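Local coordinates for protein potential RNA-dependent RNA polymerase (Human picobirnavirus, PDB 5I62) that acts as an RNA-dependent RNA polymerase, probably serving both transcription and replication of the viral genome, at residues Val33-Phe38 / Glu45-Glu50; Arg421-Leu426 / Leu464-Lys469. One frame throughout, in Å; residues are numbered along the deposited sequence.

Contact 1 (Val33-Phe38 / Glu45-Glu50)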
# COMPACT_ATOMS: atom_id res chain seq x y z
N VAL A 33 -0.32 -22.14 8.88
CA VAL A 33 -0.47 -21.81 7.47
C VAL A 33 -1.93 -22.03 7.10
O VAL A 33 -2.44 -23.14 7.26
CB VAL A 33 0.45 -22.68 6.60
CG1 VAL A 33 0.20 -22.42 5.10
CG2 VAL A 33 1.93 -22.44 6.95
N TYR A 34 -2.60 -20.99 6.62
CA TYR A 34 -4.01 -21.06 6.25
C TYR A 34 -4.13 -21.33 4.75
O TYR A 34 -3.77 -20.48 3.92
CB TYR A 34 -4.75 -19.78 6.63
CG TYR A 34 -4.81 -19.58 8.12
CD1 TYR A 34 -4.86 -20.67 8.98
CD2 TYR A 34 -4.84 -18.31 8.68
CE1 TYR A 34 -4.91 -20.51 10.34
CE2 TYR A 34 -4.89 -18.14 10.04
CZ TYR A 34 -4.93 -19.25 10.87
OH TYR A 34 -4.99 -19.08 12.24
N ARG A 35 -4.65 -22.50 4.41
CA ARG A 35 -4.88 -22.90 3.04
C ARG A 35 -6.37 -22.80 2.75
O ARG A 35 -7.19 -23.19 3.58
CB ARG A 35 -4.36 -24.33 2.87
CG ARG A 35 -4.51 -24.96 1.53
CD ARG A 35 -3.37 -24.66 0.55
NE ARG A 35 -3.59 -25.60 -0.54
CZ ARG A 35 -4.56 -25.49 -1.45
NH1 ARG A 35 -5.35 -24.41 -1.46
NH2 ARG A 35 -4.71 -26.44 -2.36
N THR A 36 -6.72 -22.21 1.61
CA THR A 36 -8.12 -22.07 1.20
C THR A 36 -8.62 -23.42 0.66
O THR A 36 -7.85 -24.36 0.48
CB THR A 36 -8.27 -20.98 0.14
OG1 THR A 36 -7.69 -21.44 -1.08
CG2 THR A 36 -7.62 -19.65 0.57
N PRO A 37 -9.92 -23.55 0.38
CA PRO A 37 -10.41 -24.78 -0.28
C PRO A 37 -10.04 -24.90 -1.75
O PRO A 37 -10.38 -25.91 -2.37
CB PRO A 37 -11.94 -24.68 -0.12
CG PRO A 37 -12.20 -23.55 0.82
CD PRO A 37 -11.03 -22.64 0.75
N PHE A 38 -9.35 -23.92 -2.31
CA PHE A 38 -8.97 -23.96 -3.72
C PHE A 38 -8.10 -25.18 -4.02
O PHE A 38 -7.05 -25.36 -3.41
CB PHE A 38 -8.22 -22.66 -4.05
CG PHE A 38 -7.86 -22.49 -5.50
CD1 PHE A 38 -8.85 -22.36 -6.46
CD2 PHE A 38 -6.53 -22.40 -5.89
CE1 PHE A 38 -8.51 -22.18 -7.81
CE2 PHE A 38 -6.19 -22.22 -7.22
CZ PHE A 38 -7.19 -22.10 -8.18
N GLU A 45 2.47 -26.54 -4.75
CA GLU A 45 3.40 -26.88 -5.82
C GLU A 45 2.67 -27.51 -7.00
O GLU A 45 2.85 -27.10 -8.16
CB GLU A 45 4.48 -27.84 -5.31
CG GLU A 45 5.42 -27.29 -4.23
CD GLU A 45 4.69 -26.97 -2.92
OE1 GLU A 45 4.16 -27.91 -2.27
OE2 GLU A 45 4.66 -25.78 -2.55
N SER A 46 1.81 -28.50 -6.72
CA SER A 46 1.11 -29.21 -7.78
C SER A 46 0.16 -28.29 -8.55
O SER A 46 0.06 -28.39 -9.77
CB SER A 46 0.36 -30.40 -7.21
OG SER A 46 1.28 -31.41 -6.84
N ILE A 47 -0.56 -27.42 -7.85
CA ILE A 47 -1.37 -26.41 -8.52
C ILE A 47 -0.50 -25.58 -9.45
O ILE A 47 -0.79 -25.43 -10.64
CB ILE A 47 -2.09 -25.50 -7.50
CG1 ILE A 47 -3.06 -26.30 -6.64
CG2 ILE A 47 -2.80 -24.35 -8.23
CD1 ILE A 47 -3.36 -25.64 -5.33
N CYS A 48 0.59 -25.03 -8.91
CA CYS A 48 1.45 -24.18 -9.72
C CYS A 48 2.08 -24.96 -10.87
O CYS A 48 2.13 -24.48 -12.00
CB CYS A 48 2.53 -23.56 -8.83
SG CYS A 48 1.89 -22.29 -7.70
N ASP A 49 2.54 -26.19 -10.59
CA ASP A 49 3.17 -26.99 -11.63
C ASP A 49 2.21 -27.25 -12.78
O ASP A 49 2.60 -27.19 -13.96
CB ASP A 49 3.67 -28.32 -11.04
CG ASP A 49 4.92 -28.15 -10.17
OD1 ASP A 49 5.50 -27.04 -10.14
OD2 ASP A 49 5.31 -29.14 -9.51
N GLU A 50 0.95 -27.52 -12.46
CA GLU A 50 -0.04 -27.82 -13.49
C GLU A 50 -0.32 -26.60 -14.36
O GLU A 50 -0.36 -26.70 -15.60
CB GLU A 50 -1.33 -28.33 -12.84
CG GLU A 50 -2.29 -28.93 -13.84
CD GLU A 50 -1.76 -30.24 -14.42
OE1 GLU A 50 -2.31 -30.72 -15.44
OE2 GLU A 50 -0.79 -30.80 -13.85

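Contact 2 (Arg421-Leu426 / Leu464-Lys469)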
# COMPACT_ATOMS: atom_id res chain seq x y z
N ARG A 421 1.50 -15.42 -9.23
CA ARG A 421 1.16 -14.72 -8.00
C ARG A 421 -0.32 -14.87 -7.67
O ARG A 421 -0.68 -15.08 -6.50
CB ARG A 421 1.53 -13.24 -8.12
CG ARG A 421 1.29 -12.45 -6.83
CD ARG A 421 1.98 -11.10 -6.94
NE ARG A 421 1.95 -10.29 -5.73
CZ ARG A 421 2.78 -10.42 -4.69
NH1 ARG A 421 3.70 -11.39 -4.68
NH2 ARG A 421 2.67 -9.60 -3.66
N ALA A 422 -1.18 -14.78 -8.69
CA ALA A 422 -2.61 -14.97 -8.46
C ALA A 422 -2.90 -16.34 -7.86
O ALA A 422 -3.65 -16.46 -6.89
CB ALA A 422 -3.39 -14.78 -9.77
N LEU A 423 -2.30 -17.39 -8.43
CA LEU A 423 -2.54 -18.75 -7.94
C LEU A 423 -2.14 -18.90 -6.48
O LEU A 423 -2.85 -19.53 -5.69
CB LEU A 423 -1.79 -19.77 -8.78
CG LEU A 423 -2.40 -20.10 -10.13
CD1 LEU A 423 -1.48 -21.07 -10.86
CD2 LEU A 423 -3.78 -20.73 -9.90
N GLY A 424 -0.98 -18.35 -6.10
CA GLY A 424 -0.57 -18.40 -4.71
C GLY A 424 -1.59 -17.76 -3.78
O GLY A 424 -1.88 -18.28 -2.70
N ARG A 425 -2.15 -16.62 -4.20
CA ARG A 425 -3.14 -15.93 -3.38
C ARG A 425 -4.47 -16.67 -3.35
O ARG A 425 -5.18 -16.63 -2.34
CB ARG A 425 -3.33 -14.51 -3.87
CG ARG A 425 -2.07 -13.71 -3.75
CD ARG A 425 -2.31 -12.23 -3.76
NE ARG A 425 -1.11 -11.57 -3.29
CZ ARG A 425 -1.09 -10.41 -2.66
NH1 ARG A 425 -2.24 -9.77 -2.42
NH2 ARG A 425 0.06 -9.88 -2.27
N LEU A 426 -4.84 -17.31 -4.46
CA LEU A 426 -6.05 -18.13 -4.45
C LEU A 426 -5.91 -19.30 -3.49
O LEU A 426 -6.89 -19.72 -2.85
CB LEU A 426 -6.36 -18.61 -5.86
CG LEU A 426 -6.81 -17.54 -6.85
CD1 LEU A 426 -6.92 -18.11 -8.25
CD2 LEU A 426 -8.12 -16.91 -6.41
N LEU A 464 -8.69 -18.72 -16.28
CA LEU A 464 -10.01 -18.77 -15.65
C LEU A 464 -10.58 -20.19 -15.66
O LEU A 464 -11.14 -20.64 -14.66
CB LEU A 464 -10.95 -17.81 -16.36
CG LEU A 464 -12.33 -17.69 -15.72
CD1 LEU A 464 -12.23 -17.19 -14.27
CD2 LEU A 464 -13.21 -16.77 -16.56
N ASP A 465 -10.46 -20.89 -16.79
CA ASP A 465 -10.93 -22.28 -16.84
C ASP A 465 -10.16 -23.13 -15.85
O ASP A 465 -10.74 -24.00 -15.19
CB ASP A 465 -10.78 -22.84 -18.26
CG ASP A 465 -11.75 -22.21 -19.25
OD1 ASP A 465 -12.82 -21.72 -18.83
OD2 ASP A 465 -11.44 -22.21 -20.47
N PHE A 466 -8.86 -22.89 -15.71
CA PHE A 466 -8.08 -23.59 -14.69
C PHE A 466 -8.59 -23.30 -13.29
O PHE A 466 -8.68 -24.20 -12.45
CB PHE A 466 -6.60 -23.20 -14.81
CG PHE A 466 -5.71 -23.92 -13.84
CD1 PHE A 466 -5.31 -25.22 -14.10
CD2 PHE A 466 -5.29 -23.31 -12.67
CE1 PHE A 466 -4.48 -25.89 -13.22
CE2 PHE A 466 -4.46 -23.98 -11.78
CZ PHE A 466 -4.06 -25.28 -12.05
N CYS A 467 -8.92 -22.04 -13.00
CA CYS A 467 -9.38 -21.68 -11.66
C CYS A 467 -10.78 -22.23 -11.38
O CYS A 467 -11.08 -22.65 -10.25
CB CYS A 467 -9.34 -20.17 -11.49
SG CYS A 467 -7.62 -19.53 -11.44
N ILE A 468 -11.66 -22.22 -12.38
CA ILE A 468 -13.01 -22.77 -12.19
C ILE A 468 -12.93 -24.21 -11.70
O ILE A 468 -13.65 -24.61 -10.77
CB ILE A 468 -13.82 -22.66 -13.49
CG1 ILE A 468 -14.19 -21.20 -13.79
CG2 ILE A 468 -15.07 -23.53 -13.41
CD1 ILE A 468 -14.66 -20.96 -15.24
N LYS A 469 -12.03 -25.00 -12.29
CA LYS A 469 -11.87 -26.40 -11.92
C LYS A 469 -11.37 -26.56 -10.49
O LYS A 469 -11.56 -27.62 -9.89
CB LYS A 469 -10.91 -27.09 -12.88
CG LYS A 469 -11.46 -27.28 -14.30
CD LYS A 469 -10.50 -28.09 -15.16
CE LYS A 469 -11.10 -28.43 -16.52
NZ LYS A 469 -11.15 -27.27 -17.46

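Contact 1 (Val33-Phe38 / Glu45-Glu50)
Arg35 has CG turned away from the backbone N (chi1 179°), then bends at chi2 (86°), and this carries its guanidinium to Ile47 on the helix. On Ile47 the CG1 branch lies beside the backbone N (chi1 -63°), and its end, CD1, meets the arginine from the opposite direction. Ile47 CD1 comes to 3.4 Å from Arg35 NH2, approaching the flat group obliquely. The second branch, Ile47 CG2, touches Phe38 CE2 at 4.1 Å. The isoleucine thus spans a charged group and an aromatic ring. The guanidinium is held in place by Phe38 O, which accepts from both Arg35 NH1 and Arg35 NH2 at 2.8 Å and lies in the guanidinium plane. Arg35 NH1 also bonds Ala427 O, and Arg35 NH2 bonds Met42 O, so backbone carbonyls grip both terminal nitrogens. Thr36 OG1 accepts from Phe38 N at 3.2 Å, an ST turn. The short, weakly bonded strand 34-35 pairs antiparallel with strand 428-429. Phe38 and Ile47 both rest on Leu423 of helix 419-427, while Thr36 and Pro37 touch helix 441-451.

Contact 2 (Arg421-Leu426 / Leu464-Lys469)
Leu423 and Leu426 of helix 419-427 meet Phe466 and Cys467 of helix 460-469 in a small, wholly apolar contact. The close part is at the sulfur: Leu426 CD1 lies 3.6 Å from Cys467 SG. Beside it, Leu423 CD2 comes to the edge of the Phe466 ring, near the ring plane, at 3.8 Å from CE2. The leucine and phenylalanine side chains cross at about a right angle. The Phe466 ring stands opposite the backbone N (chi1 -177°), which brings its CE2 edge to Leu423. Leu423 CD2 also reaches Cys467 SG, but more loosely, at 4.3 Å. All four residues are buried. The two helices run nearly parallel, with 15° between the directions of these short segments. The axes of these segments come no closer than 12.2 Å, a wide spacing bridged by the ends of the side chains. Helices 44-55 and 441-451 pack alongside, in a cluster of helices that is probably part of the thumb of the right-hand polymerase fold. Phe466 touches Ile47, Glu50 and Lys54 of the former, and its ring also meets that of Tyr39. Leu426 rests on Tyr447, Ile450 and Ile451 of the latter. Away from this core the character changes. Lys469 is exposed, and Asp465, partly exposed, makes a salt bridge with Arg533 near the C-terminus. Arg425, also partly exposed, forms a salt bridge through its NE with Glu190.

In the fold
Contact 1 closes before contact 2 opens along the chain, yet their centres lie about 9 Å apart and they touch directly. Thr36 OG1 probably hydrogen-bonds Leu426 O, at 2.6 Å. Phe38 CE1 packs against Cys467 O, and Ile47 O against Phe466 CZ. Helix 44-55 from contact 1 and helices 419-427 and 460-469 from contact 2 therefore belong to one packed region. Both contacts share helix 419-427, which supplies one half of contact 2 and also packs on contact 1. They lie on the same side of the chain's centre, about 25 and 23 Å from it. Together they join a segment near the start of the chain to helices far along it, probably in the helical thumb region of the polymerase fold.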